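Local atomic coordinates of N-acetylglucosamine-6-phosphate deacetylase (Mycobacterium smegmatis, PDB entry 6FV4), a protein that probably removes the acetyl group from N-acetylglucosamine-6-phosphate, as metal-dependent deacetylases of the NagA family do. Residues Leu142-Cys147 with Phe227-Pro232; Ala207-Thr212 with Ala241-Glu246; Ile255-His260 with Ala318-Thr323; Arg249-Met254 with Arg277-Thr282. The protein carries 1 engineered substitution. All blocks are in the same frame, centred on the assembly; numbering follows the deposited sequence.

Contact 1. Residues Leu142-Cys147 with Phe227-Pro232; sequences LSTLRC and FNAMRP
Arg-146 lies along the loop from Ala-229 to Pro-232, and its course from CB outward accounts for most of this contact between two loops. CB stands at the start, with CA of Ala-229 as its neighbour at 4.4 Å. CG is anti to the carbonyl carbon and beside the backbone N (chi1 -67°), a start from which the extended chain runs past Met-230 O. CD comes within 3.5 Å of Met-230 O, and NE passes over Arg-231 CA at 3.8 Å. The guanidinium then spreads over the proline: Pro-232 CD sits 3.2 Å above its plane, displaced toward the rim, with Arg-231 CA over the same face. No hydrogen bond links the two segments. The polar grip on the arginine comes from Glu-206, whose OE2 forms a salt bridge with NE and is also bonded to Thr-144 OG1. That hydroxyl accepts from Arg-146 N at 3.2 Å, an ST turn, and one carboxylate thus ties together the turn and the side chain leaving it. Thr-144 contributes its methyl as well, with CG2 4.1 Å from Ala-229 CB. Ala-229 belongs to the predicted substrate site, and its side chain is about 5 Å from the bound cadmium ion. The two loops follow strands 134-138 and 222-223 of the amidohydrolase domain, and Met-230 packs against Pro-240 and Leu-244 of helix 240-246.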
loop_
_atom_site.group_PDB
_atom_site.type_symbol
_atom_site.label_atom_id
_atom_site.label_comp_id
_atom_site.label_asym_id
_atom_site.label_seq_id
_atom_site.Cartn_x
_atom_site.Cartn_y
_atom_site.Cartn_z
ATOM N N LEU B 142 -11.768 10.932 -20.926
ATOM C CA LEU B 142 -10.854 11.234 -19.833
ATOM C C LEU B 142 -11.188 12.589 -19.216
ATOM O O LEU B 142 -11.985 13.370 -19.747
ATOM C CB LEU B 142 -9.408 11.223 -20.331
ATOM C CG LEU B 142 -8.996 10.036 -21.200
ATOM C CD1 LEU B 142 -7.525 10.123 -21.551
ATOM C CD2 LEU B 142 -9.318 8.709 -20.510
ATOM N N SER B 143 -10.570 12.861 -18.065
ATOM C CA SER B 143 -10.805 14.126 -17.380
ATOM C C SER B 143 -9.683 14.472 -16.414
ATOM O O SER B 143 -9.900 14.515 -15.202
ATOM C CB SER B 143 -12.131 14.085 -16.620
ATOM O OG SER B 143 -12.582 15.400 -16.339
ATOM N N THR B 144 -8.481 14.715 -16.923
ATOM C CA THR B 144 -7.450 15.290 -16.071
ATOM C C THR B 144 -6.608 16.256 -16.890
ATOM O O THR B 144 -6.476 16.121 -18.115
ATOM C CB THR B 144 -6.555 14.224 -15.408
ATOM O OG1 THR B 144 -5.735 14.852 -14.420
ATOM C CG2 THR B 144 -5.645 13.549 -16.426
ATOM N N LEU B 145 -6.067 17.254 -16.194
ATOM C CA LEU B 145 -5.115 18.195 -16.763
ATOM C C LEU B 145 -3.714 17.990 -16.208
ATOM O O LEU B 145 -2.812 18.778 -16.517
ATOM C CB LEU B 145 -5.579 19.635 -16.517
ATOM C CG LEU B 145 -7.023 19.955 -16.908
ATOM C CD1 LEU B 145 -7.303 21.460 -16.849
ATOM C CD2 LEU B 145 -7.346 19.392 -18.301
ATOM N N ARG B 146 -3.514 16.958 -15.389
ATOM C CA ARG B 146 -2.214 16.703 -14.786
ATOM C C ARG B 146 -1.194 16.337 -15.860
ATOM O O ARG B 146 -1.542 15.997 -16.999
ATOM C CB ARG B 146 -2.309 15.586 -13.741
ATOM C CG ARG B 146 -3.128 15.972 -12.522
ATOM C CD ARG B 146 -3.354 14.816 -11.547
ATOM N NE ARG B 146 -4.277 15.251 -10.504
ATOM C CZ ARG B 146 -3.905 15.824 -9.364
ATOM N NH1 ARG B 146 -2.620 15.993 -9.091
ATOM N NH2 ARG B 146 -4.824 16.214 -8.491
ATOM N N CYS B 147 0.079 16.437 -15.488
ATOM C CA CYS B 147 1.153 16.033 -16.382
ATOM C C CYS B 147 0.978 14.575 -16.774
ATOM O O CYS B 147 0.774 13.703 -15.922
ATOM C CB CYS B 147 2.508 16.252 -15.720
ATOM S SG CYS B 147 2.942 17.994 -15.568
ATOM N N PHE B 227 -0.966 6.019 -10.425
ATOM C CA PHE B 227 -0.293 7.209 -9.905
ATOM C C PHE B 227 -0.008 8.250 -10.985
ATOM O O PHE B 227 0.066 9.446 -10.678
ATOM C CB PHE B 227 1.005 6.849 -9.163
ATOM C CG PHE B 227 0.772 6.269 -7.788
ATOM C CD1 PHE B 227 0.518 7.102 -6.699
ATOM C CD2 PHE B 227 0.778 4.893 -7.595
ATOM C CE1 PHE B 227 0.302 6.570 -5.422
ATOM C CE2 PHE B 227 0.556 4.352 -6.330
ATOM C CZ PHE B 227 0.316 5.195 -5.235
ATOM N N ASN B 228 0.158 7.834 -12.238
ATOM C CA ASN B 228 0.363 8.805 -13.316
ATOM C C ASN B 228 -0.975 9.300 -13.833
ATOM O O ASN B 228 -1.904 8.512 -14.024
ATOM C CB ASN B 228 1.170 8.208 -14.469
ATOM C CG ASN B 228 2.545 7.781 -14.046
ATOM O OD1 ASN B 228 2.922 6.612 -14.193
ATOM N ND2 ASN B 228 3.307 8.716 -13.492
ATOM N N ALA B 229 -1.073 10.619 -14.043
ATOM C CA ALA B 229 -2.289 11.257 -14.568
ATOM C C ALA B 229 -3.498 10.949 -13.689
ATOM O O ALA B 229 -4.596 10.678 -14.170
ATOM C CB ALA B 229 -2.554 10.846 -16.018
ATOM N N MET B 230 -3.298 11.007 -12.382
ATOM C CA MET B 230 -4.292 10.527 -11.444
ATOM C C MET B 230 -4.179 11.353 -10.173
ATOM O O MET B 230 -3.081 11.770 -9.803
ATOM C CB MET B 230 -4.044 9.036 -11.183
ATOM C CG MET B 230 -4.881 8.376 -10.131
ATOM S SD MET B 230 -4.429 6.624 -10.106
ATOM C CE MET B 230 -5.085 6.096 -11.694
ATOM N N ARG B 231 -5.313 11.615 -9.538
ATOM C CA ARG B 231 -5.312 12.321 -8.266
ATOM C C ARG B 231 -4.470 11.555 -7.241
ATOM O O ARG B 231 -4.528 10.324 -7.190
ATOM C CB ARG B 231 -6.750 12.480 -7.773
ATOM C CG ARG B 231 -6.894 13.072 -6.396
ATOM C CD ARG B 231 -8.334 12.984 -5.930
ATOM N NE ARG B 231 -9.202 13.880 -6.679
ATOM C CZ ARG B 231 -9.992 14.792 -6.121
ATOM N NH1 ARG B 231 -10.025 14.927 -4.801
ATOM N NH2 ARG B 231 -10.750 15.565 -6.886
ATOM N N PRO B 232 -3.657 12.235 -6.437
ATOM C CA PRO B 232 -2.811 11.527 -5.470
ATOM C C PRO B 232 -3.600 11.007 -4.273
ATOM O O PRO B 232 -4.774 11.327 -4.067
ATOM C CB PRO B 232 -1.809 12.599 -5.028
ATOM C CG PRO B 232 -2.563 13.876 -5.198
ATOM C CD PRO B 232 -3.362 13.681 -6.456
#

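Contact 2. Residues Ala207-Thr212 with Ala241-Glu246; sequences ATYDQT and AVALTE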
loop_
_atom_site.group_PDB
_atom_site.type_symbol
_atom_site.label_atom_id
_atom_site.label_comp_id
_atom_site.label_asym_id
_atom_site.label_seq_id
_atom_site.Cartn_x
_atom_site.Cartn_y
_atom_site.Cartn_z
ATOM N N ALA B 207 -11.221 11.624 -10.159
ATOM C CA ALA B 207 -12.292 11.003 -9.397
ATOM C C ALA B 207 -11.894 10.813 -7.940
ATOM O O ALA B 207 -10.725 10.609 -7.610
ATOM C CB ALA B 207 -12.655 9.641 -9.983
ATOM N N THR B 208 -12.888 10.854 -7.066
ATOM C CA THR B 208 -12.640 10.553 -5.673
ATOM C C THR B 208 -12.577 9.038 -5.473
ATOM O O THR B 208 -12.856 8.240 -6.382
ATOM C CB THR B 208 -13.720 11.179 -4.792
ATOM O OG1 THR B 208 -14.971 10.523 -5.034
ATOM C CG2 THR B 208 -13.871 12.679 -5.097
ATOM N N TYR B 209 -12.190 8.651 -4.259
ATOM C CA TYR B 209 -12.215 7.246 -3.867
ATOM C C TYR B 209 -13.591 6.632 -4.104
ATOM O O TYR B 209 -13.704 5.539 -4.667
ATOM C CB TYR B 209 -11.813 7.109 -2.389
ATOM C CG TYR B 209 -12.116 5.733 -1.810
ATOM C CD1 TYR B 209 -11.223 4.682 -1.963
ATOM C CD2 TYR B 209 -13.299 5.489 -1.128
ATOM C CE1 TYR B 209 -11.506 3.418 -1.444
ATOM C CE2 TYR B 209 -13.587 4.228 -0.604
ATOM C CZ TYR B 209 -12.691 3.202 -0.772
ATOM O OH TYR B 209 -12.977 1.957 -0.264
ATOM N N ASP B 210 -14.649 7.332 -3.682
ATOM C CA ASP B 210 -16.003 6.795 -3.803
ATOM C C ASP B 210 -16.403 6.633 -5.266
ATOM O O ASP B 210 -17.003 5.618 -5.651
ATOM C CB ASP B 210 -17.013 7.714 -3.111
ATOM C CG ASP B 210 -16.849 7.759 -1.603
ATOM O OD1 ASP B 210 -16.402 6.762 -1.003
ATOM O OD2 ASP B 210 -17.191 8.810 -1.019
ATOM N N GLN B 211 -16.122 7.657 -6.085
ATOM C CA GLN B 211 -16.434 7.596 -7.516
ATOM C C GLN B 211 -15.682 6.474 -8.220
ATOM O O GLN B 211 -16.200 5.888 -9.182
ATOM C CB GLN B 211 -16.103 8.929 -8.181
ATOM C CG GLN B 211 -17.018 10.044 -7.747
ATOM C CD GLN B 211 -16.560 11.394 -8.234
ATOM O OE1 GLN B 211 -15.366 11.690 -8.263
ATOM N NE2 GLN B 211 -17.516 12.230 -8.620
ATOM N N THR B 212 -14.455 6.183 -7.778
ATOM C CA THR B 212 -13.669 5.110 -8.373
ATOM C C THR B 212 -14.210 3.752 -7.954
ATOM O O THR B 212 -14.343 2.837 -8.782
ATOM C CB THR B 212 -12.205 5.263 -7.963
ATOM O OG1 THR B 212 -11.737 6.549 -8.383
ATOM C CG2 THR B 212 -11.328 4.176 -8.563
ATOM N N ALA B 241 -6.260 5.659 -6.644
ATOM C CA ALA B 241 -5.235 4.629 -6.482
ATOM C C ALA B 241 -5.582 3.652 -5.365
ATOM O O ALA B 241 -5.268 2.455 -5.468
ATOM C CB ALA B 241 -3.868 5.266 -6.204
ATOM N N VAL B 242 -6.248 4.132 -4.313
ATOM C CA VAL B 242 -6.528 3.267 -3.170
ATOM C C VAL B 242 -7.736 2.384 -3.442
ATOM O O VAL B 242 -7.716 1.184 -3.130
ATOM C CB VAL B 242 -6.689 4.109 -1.886
ATOM C CG1 VAL B 242 -7.260 3.269 -0.739
ATOM C CG2 VAL B 242 -5.327 4.684 -1.487
ATOM N N ALA B 243 -8.793 2.947 -4.056
ATOM C CA ALA B 243 -9.908 2.125 -4.527
ATOM C C ALA B 243 -9.421 1.037 -5.471
ATOM O O ALA B 243 -9.860 -0.117 -5.381
ATOM C CB ALA B 243 -10.969 2.996 -5.217
ATOM N N LEU B 244 -8.478 1.375 -6.350
ATOM C CA LEU B 244 -7.979 0.406 -7.323
ATOM C C LEU B 244 -7.117 -0.678 -6.676
ATOM O O LEU B 244 -7.204 -1.850 -7.065
ATOM C CB LEU B 244 -7.212 1.125 -8.435
ATOM C CG LEU B 244 -8.085 1.937 -9.408
ATOM C CD1 LEU B 244 -7.226 2.952 -10.154
ATOM C CD2 LEU B 244 -8.795 1.016 -10.407
ATOM N N THR B 245 -6.273 -0.321 -5.691
ATOM C CA THR B 245 -5.470 -1.349 -5.040
ATOM C C THR B 245 -6.290 -2.190 -4.076
ATOM O O THR B 245 -5.944 -3.355 -3.835
ATOM C CB THR B 245 -4.272 -0.741 -4.299
ATOM O OG1 THR B 245 -4.707 0.312 -3.433
ATOM C CG2 THR B 245 -3.254 -0.186 -5.279
ATOM N N GLU B 246 -7.378 -1.631 -3.547
ATOM C CA GLU B 246 -8.167 -2.303 -2.527
ATOM C C GLU B 246 -8.946 -3.491 -3.091
ATOM O O GLU B 246 -9.075 -4.519 -2.422
ATOM C CB GLU B 246 -9.092 -1.274 -1.887
ATOM C CG GLU B 246 -10.401 -1.757 -1.334
ATOM C CD GLU B 246 -11.214 -0.600 -0.767
ATOM O OE1 GLU B 246 -12.042 -0.016 -1.496
ATOM O OE2 GLU B 246 -10.996 -0.249 0.408
#
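Tyr-209 and Ala-243 mark the closest approach of the two backbones, with Tyr-209 CA and Ala-243 CA 5.7 Å apart. The first turn of helix 209-217 here packs along helix 240-246, from Val-242 to Glu-246. The tyrosine starts beside the neighbouring helix and reaches along it: CG is anti to the backbone N (chi1 167°), which brings CD1 to 3.7 Å from Ala-243 CB. Ala-243 N and Glu-246 OE1 both lie at the ring edge, near its plane. Thr-212, one turn further on, lays its methyl on the same alanine, CG2 being 3.6 Å from Ala-243 CB, and crosses Leu-244 at about a right angle.

The start of the first helix is fixed by a capping box. Thr-208, the N-cap, accepts from Gln-211 N through OG1, and Gln-211 OE1 takes the N-H of Thr-208 in return at 2.9 Å, on a lone pair in the carbonyl plane. Thr-208 O receives both Thr-212 N and Thr-212 OG1, which arrive from opposite faces of its plane; the hydroxyl is thereby turned back on its own helix while the methyl faces Ala-243.

At the far end of the ring, Tyr-209 OH donates to Glu-246 OE1 over a short 2.5 Å, using the syn lone pair of that oxygen. Ring and carboxylate planes stand 78° apart. Arg-267 of the second subunit forms a salt bridge with Glu-246 OE2, and Ala-264 of that subunit packs on Tyr-209, Val-242 and Glu-246.

Contact 3. Residues Ile255-His260 with Ala318-Thr323; sequences IVDGVH and AGSTAT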
loop_
_atom_site.group_PDB
_atom_site.type_symbol
_atom_site.label_atom_id
_atom_site.label_comp_id
_atom_site.label_asym_id
_atom_site.label_seq_id
_atom_site.Cartn_x
_atom_site.Cartn_y
_atom_site.Cartn_z
ATOM N N ILE B 255 4.029 1.858 -14.746
ATOM C CA ILE B 255 5.199 2.104 -15.585
ATOM C C ILE B 255 6.414 2.102 -14.658
ATOM O O ILE B 255 6.657 3.071 -13.934
ATOM C CB ILE B 255 5.103 3.425 -16.350
ATOM C CG1 ILE B 255 3.833 3.481 -17.198
ATOM C CG2 ILE B 255 6.335 3.593 -17.226
ATOM C CD1 ILE B 255 3.464 4.899 -17.641
ATOM N N VAL B 256 7.193 1.025 -14.703
ATOM C CA VAL B 256 8.403 0.921 -13.890
ATOM C C VAL B 256 9.620 1.124 -14.782
ATOM O O VAL B 256 10.369 0.181 -15.067
ATOM C CB VAL B 256 8.443 -0.426 -13.154
ATOM C CG1 VAL B 256 9.513 -0.423 -12.077
ATOM C CG2 VAL B 256 7.081 -0.685 -12.518
ATOM N N ASP B 257 9.797 2.352 -15.268
ATOM C CA ASP B 257 11.008 2.738 -15.973
ATOM C C ASP B 257 11.973 3.519 -15.088
ATOM O O ASP B 257 13.021 3.947 -15.570
ATOM C CB ASP B 257 10.662 3.555 -17.234
ATOM C CG ASP B 257 9.907 4.840 -16.916
ATOM O OD1 ASP B 257 9.595 5.058 -15.728
ATOM O OD2 ASP B 257 9.630 5.628 -17.856
ATOM N N GLY B 258 11.653 3.697 -13.805
ATOM C CA GLY B 258 12.466 4.491 -12.906
ATOM C C GLY B 258 12.117 5.964 -12.874
ATOM O O GLY B 258 12.604 6.679 -11.988
ATOM N N VAL B 259 11.273 6.432 -13.794
ATOM C CA VAL B 259 10.970 7.847 -13.954
ATOM C C VAL B 259 9.528 8.160 -13.578
ATOM O O VAL B 259 9.244 9.205 -12.992
ATOM C CB VAL B 259 11.266 8.295 -15.404
ATOM C CG1 VAL B 259 10.757 9.709 -15.660
ATOM C CG2 VAL B 259 12.753 8.206 -15.694
ATOM N N HIS B 260 8.600 7.284 -13.928
ATOM C CA HIS B 260 7.194 7.616 -13.753
ATOM C C HIS B 260 6.738 7.440 -12.313
ATOM O O HIS B 260 5.879 8.196 -11.846
ATOM C CB HIS B 260 6.349 6.775 -14.711
ATOM C CG HIS B 260 6.331 7.317 -16.100
ATOM N ND1 HIS B 260 7.380 7.144 -16.979
ATOM C CD2 HIS B 260 5.416 8.072 -16.750
ATOM C CE1 HIS B 260 7.108 7.764 -18.112
ATOM N NE2 HIS B 260 5.920 8.330 -18.001
ATOM N N ALA B 318 8.822 13.838 -23.467
ATOM C CA ALA B 318 7.693 13.497 -24.321
ATOM C C ALA B 318 7.092 12.126 -24.009
ATOM O O ALA B 318 6.368 11.575 -24.851
ATOM C CB ALA B 318 8.108 13.557 -25.793
ATOM N N GLY B 319 7.385 11.558 -22.842
ATOM C CA GLY B 319 6.782 10.316 -22.403
ATOM C C GLY B 319 7.803 9.208 -22.219
ATOM O O GLY B 319 9.016 9.402 -22.342
ATOM N N SER B 320 7.284 8.015 -21.937
ATOM C CA SER B 320 8.129 6.853 -21.710
ATOM C C SER B 320 8.873 6.432 -22.970
ATOM O O SER B 320 8.310 6.421 -24.071
ATOM C CB SER B 320 7.276 5.680 -21.227
ATOM O OG SER B 320 8.070 4.509 -21.249
ATOM N N THR B 321 10.138 6.048 -22.811
ATOM C CA THR B 321 10.854 5.364 -23.883
ATOM C C THR B 321 11.295 3.989 -23.413
ATOM O O THR B 321 12.367 3.496 -23.770
ATOM C CB THR B 321 12.045 6.168 -24.416
ATOM O OG1 THR B 321 12.824 6.689 -23.343
ATOM C CG2 THR B 321 11.580 7.324 -25.300
ATOM N N ALA B 322 10.453 3.359 -22.603
ATOM C CA ALA B 322 10.766 2.070 -22.006
ATOM C C ALA B 322 10.369 0.943 -22.943
ATOM O O ALA B 322 9.400 1.055 -23.694
ATOM C CB ALA B 322 10.036 1.897 -20.673
ATOM N N THR B 323 11.133 -0.143 -22.898
ATOM C CA THR B 323 10.741 -1.412 -23.498
ATOM C C THR B 323 10.433 -2.404 -22.388
ATOM O O THR B 323 10.877 -2.245 -21.246
ATOM C CB THR B 323 11.849 -1.986 -24.392
ATOM O OG1 THR B 323 13.014 -2.234 -23.595
ATOM C CG2 THR B 323 12.202 -1.019 -25.496
HETATM O O HOH W 1 11.033 6.225 -19.915
#
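The imidazole of His-260 meets the other loop through CE1, 3.8 Å from Ser-320 CB, with Gly-319 C at the ring edge. Over one face lies Ile-255 CD1, displaced toward the rim, and Asp-257 OD1 is at the edge.

The carboxylate of Asp-257 fixes the turn of this ring. OD2 takes His-260 ND1 at 2.9 Å in a bent bond (137°) on its syn side, and ND1 has a weak second bond to OD1. OD1 also collects the N-H groups of Val-259 and His-260, an Asx turn and Asx motif in which His-260 N uses the syn lone pair and Val-259 N comes from well above the carboxylate plane. A chi1 of 60°, with CG between backbone N and carbonyl carbon, turns the acid toward its own loop.

Between the segments, CB of Asp-257 meets CB of Ala-322 at 3.9 Å, and a water bridges Asp-257 OD2, 2.6 Å away, to Thr-321 N. Ser-320 OG accepts from Ala-322 N in an ST turn and is bonded to Thr-282 O. These contacts tie the His-carboxylate pair, internal to 255-260, to 318-323 at the predicted substrate site of His-260, Ala-318 and Gly-319, with Ile-255 about 7 Å from the zinc and cadmium ions.

Contact 4. Residues Arg249-Met254 with Arg277-Thr282; sequences RVTVEM and RLSLIT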
loop_
_atom_site.group_PDB
_atom_site.type_symbol
_atom_site.label_atom_id
_atom_site.label_comp_id
_atom_site.label_asym_id
_atom_site.label_seq_id
_atom_site.Cartn_x
_atom_site.Cartn_y
_atom_site.Cartn_z
ATOM N N ARG B 249 -10.692 -7.482 -7.808
ATOM C CA ARG B 249 -11.041 -7.614 -9.220
ATOM C C ARG B 249 -10.137 -6.801 -10.143
ATOM O O ARG B 249 -10.193 -6.989 -11.368
ATOM C CB ARG B 249 -12.484 -7.162 -9.445
ATOM C CG ARG B 249 -13.541 -8.109 -8.879
ATOM C CD ARG B 249 -14.920 -7.480 -8.981
ATOM N NE ARG B 249 -15.069 -6.389 -8.026
ATOM C CZ ARG B 249 -16.197 -5.725 -7.814
ATOM N NH1 ARG B 249 -17.299 -6.036 -8.490
ATOM N NH2 ARG B 249 -16.220 -4.743 -6.922
ATOM N N VAL B 250 -9.344 -5.878 -9.599
ATOM C CA VAL B 250 -8.621 -4.897 -10.402
ATOM C C VAL B 250 -7.169 -5.319 -10.535
ATOM O O VAL B 250 -6.516 -5.664 -9.539
ATOM C CB VAL B 250 -8.720 -3.493 -9.783
ATOM C CG1 VAL B 250 -7.832 -2.508 -10.557
ATOM C CG2 VAL B 250 -10.173 -3.025 -9.758
ATOM N N THR B 251 -6.655 -5.280 -11.762
ATOM C CA THR B 251 -5.227 -5.402 -12.018
ATOM C C THR B 251 -4.666 -4.026 -12.363
ATOM O O THR B 251 -5.097 -3.407 -13.345
ATOM C CB THR B 251 -4.945 -6.388 -13.146
ATOM O OG1 THR B 251 -5.507 -7.664 -12.816
ATOM C CG2 THR B 251 -3.437 -6.541 -13.328
ATOM N N VAL B 252 -3.686 -3.552 -11.571
ATOM C CA VAL B 252 -3.152 -2.207 -11.759
ATOM C C VAL B 252 -1.952 -2.240 -12.702
ATOM O O VAL B 252 -1.099 -3.132 -12.639
ATOM C CB VAL B 252 -2.806 -1.553 -10.407
ATOM C CG1 VAL B 252 -4.107 -1.300 -9.624
ATOM C CG2 VAL B 252 -1.800 -2.407 -9.599
ATOM N N GLU B 253 -1.920 -1.279 -13.620
ATOM C CA GLU B 253 -0.764 -1.048 -14.471
ATOM C C GLU B 253 0.223 -0.173 -13.728
ATOM O O GLU B 253 -0.161 0.732 -12.986
ATOM C CB GLU B 253 -1.149 -0.319 -15.773
ATOM C CG GLU B 253 -2.048 -1.068 -16.744
ATOM C CD GLU B 253 -2.394 -0.215 -17.968
ATOM O OE1 GLU B 253 -1.979 0.984 -18.017
ATOM O OE2 GLU B 253 -3.083 -0.731 -18.885
ATOM N N MET B 254 1.506 -0.426 -13.942
ATOM C CA MET B 254 2.499 0.505 -13.444
ATOM C C MET B 254 3.607 0.624 -14.474
ATOM O O MET B 254 4.068 -0.383 -15.021
ATOM C CB MET B 254 3.052 0.051 -12.059
ATOM C CG MET B 254 3.984 1.047 -11.437
ATOM S SD MET B 254 4.231 0.806 -9.652
ATOM C CE MET B 254 2.552 0.887 -9.023
ATOM N N ARG B 277 -1.784 -9.067 -9.202
ATOM C CA ARG B 277 -2.660 -7.936 -9.451
ATOM C C ARG B 277 -1.933 -6.708 -9.980
ATOM O O ARG B 277 -2.538 -5.635 -10.041
ATOM C CB ARG B 277 -3.455 -7.590 -8.192
ATOM C CG ARG B 277 -4.447 -8.666 -7.756
ATOM C CD ARG B 277 -5.405 -8.113 -6.708
ATOM N NE ARG B 277 -5.774 -6.754 -7.064
ATOM C CZ ARG B 277 -5.977 -5.746 -6.217
ATOM N NH1 ARG B 277 -5.862 -5.911 -4.900
ATOM N NH2 ARG B 277 -6.275 -4.546 -6.710
ATOM N N LEU B 278 -0.680 -6.838 -10.406
ATOM C CA LEU B 278 0.046 -5.742 -11.036
ATOM C C LEU B 278 0.547 -6.165 -12.407
ATOM O O LEU B 278 1.090 -7.264 -12.566
ATOM C CB LEU B 278 1.228 -5.252 -10.169
ATOM C CG LEU B 278 1.860 -3.948 -10.697
ATOM C CD1 LEU B 278 2.382 -3.111 -9.524
ATOM C CD2 LEU B 278 2.999 -4.209 -11.662
ATOM N N SER B 279 0.364 -5.281 -13.391
ATOM C CA SER B 279 0.879 -5.448 -14.743
ATOM C C SER B 279 1.976 -4.426 -15.002
ATOM O O SER B 279 1.770 -3.227 -14.784
ATOM C CB SER B 279 -0.230 -5.233 -15.786
ATOM O OG SER B 279 -1.237 -6.208 -15.666
ATOM N N LEU B 280 3.106 -4.885 -15.524
ATOM C CA LEU B 280 4.142 -3.986 -16.009
ATOM C C LEU B 280 3.782 -3.590 -17.435
ATOM O O LEU B 280 3.395 -4.446 -18.224
ATOM C CB LEU B 280 5.508 -4.659 -15.963
ATOM C CG LEU B 280 5.962 -5.026 -14.538
ATOM C CD1 LEU B 280 7.124 -5.988 -14.583
ATOM C CD2 LEU B 280 6.342 -3.785 -13.817
ATOM N N ILE B 281 3.849 -2.289 -17.732
ATOM C CA ILE B 281 3.593 -1.741 -19.058
ATOM C C ILE B 281 4.725 -0.770 -19.362
ATOM O O ILE B 281 5.478 -0.349 -18.477
ATOM C CB ILE B 281 2.227 -1.017 -19.172
ATOM C CG1 ILE B 281 2.202 0.183 -18.224
ATOM C CG2 ILE B 281 1.049 -1.972 -18.897
ATOM C CD1 ILE B 281 1.235 1.278 -18.603
ATOM N N THR B 282 4.849 -0.421 -20.633
ATOM C CA THR B 282 5.829 0.584 -21.025
ATOM C C THR B 282 5.227 1.964 -21.210
ATOM O O THR B 282 5.904 2.963 -20.938
ATOM C CB THR B 282 6.531 0.182 -22.332
ATOM O OG1 THR B 282 5.576 0.118 -23.424
ATOM C CG2 THR B 282 7.249 -1.162 -22.163
HETATM O O HOH W 2 -3.499 -4.578 -16.089
HETATM O O HOH W 3 6.582 -1.147 -16.312
#
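Strands 251-254 and 278-281 run parallel, their axes 4.5 Å apart at 28°, in a register that pairs Val-252 with Leu-278, Glu-253 with Ser-279 and Met-254 with Leu-280. Val-252 N, Ser-279 N and Met-254 N make the regular bonds, the shortest being 2.7 Å from Ser-279 N to Val-252 O. The bond from Ile-281 N to Met-254 O is weak, and a water gives its hydrogens to Met-254 O and Ile-281 O.

Before the strand begins, Arg-277 clasps Val-250 O side-on, with NE at 2.8 Å and NH2 at 3.1 Å from that one oxygen, which lies in the guanidinium plane. A bend at chi3 (40°) turns the head back to this carbonyl; NH1 continues to Thr-245 O at the end of helix 240-246.

On the face carrying Val-252, Leu-278 and Met-254, Leu-278 CD1 meets Met-254 CE at 4.0 Å, and Ile-269 of helix 263-273 packs on all three. On the face that carries Glu-253 and Ser-279, the glutamate crosses Ile-281 at about a right angle, Ile-281 CD1 touching Glu-253 OE1 at 3.3 Å. That oxygen is also bonded to His-72 ND1 and to N of His-225, a cadmium ligand, consistent with a second-shell residue that orients His-72, a zinc ligand. Strand, helix 263-273 and strand form a beta-alpha-beta crossover of the barrel that characterises metal-dependent amidohydrolases.

Contacts 1, 3 and 4 approach the zinc and cadmium site, while contact 2 lies further out. Contact 4 supplies two adjacent barrel strands, and its Ile-281 side chain is about 6 Å from the zinc ion. Contacts 1 and 3 are formed by loops near the site, with centres 16 Å apart, joined by a probable hydrogen bond of 3.1 Å between Asn-228 ND2 and His-260 O. Contact 3 is also tied to contact 4 through Ser-320 OG and Thr-282 O, 2.7 Å apart. In contact 2 the Leu-244 side chain is about 13 Å from cadmium, yet this contact touches contact 1 through Met-230 and contact 4 through Arg-277. All four reach the second subunit, contact 4 through Arg-277 alone.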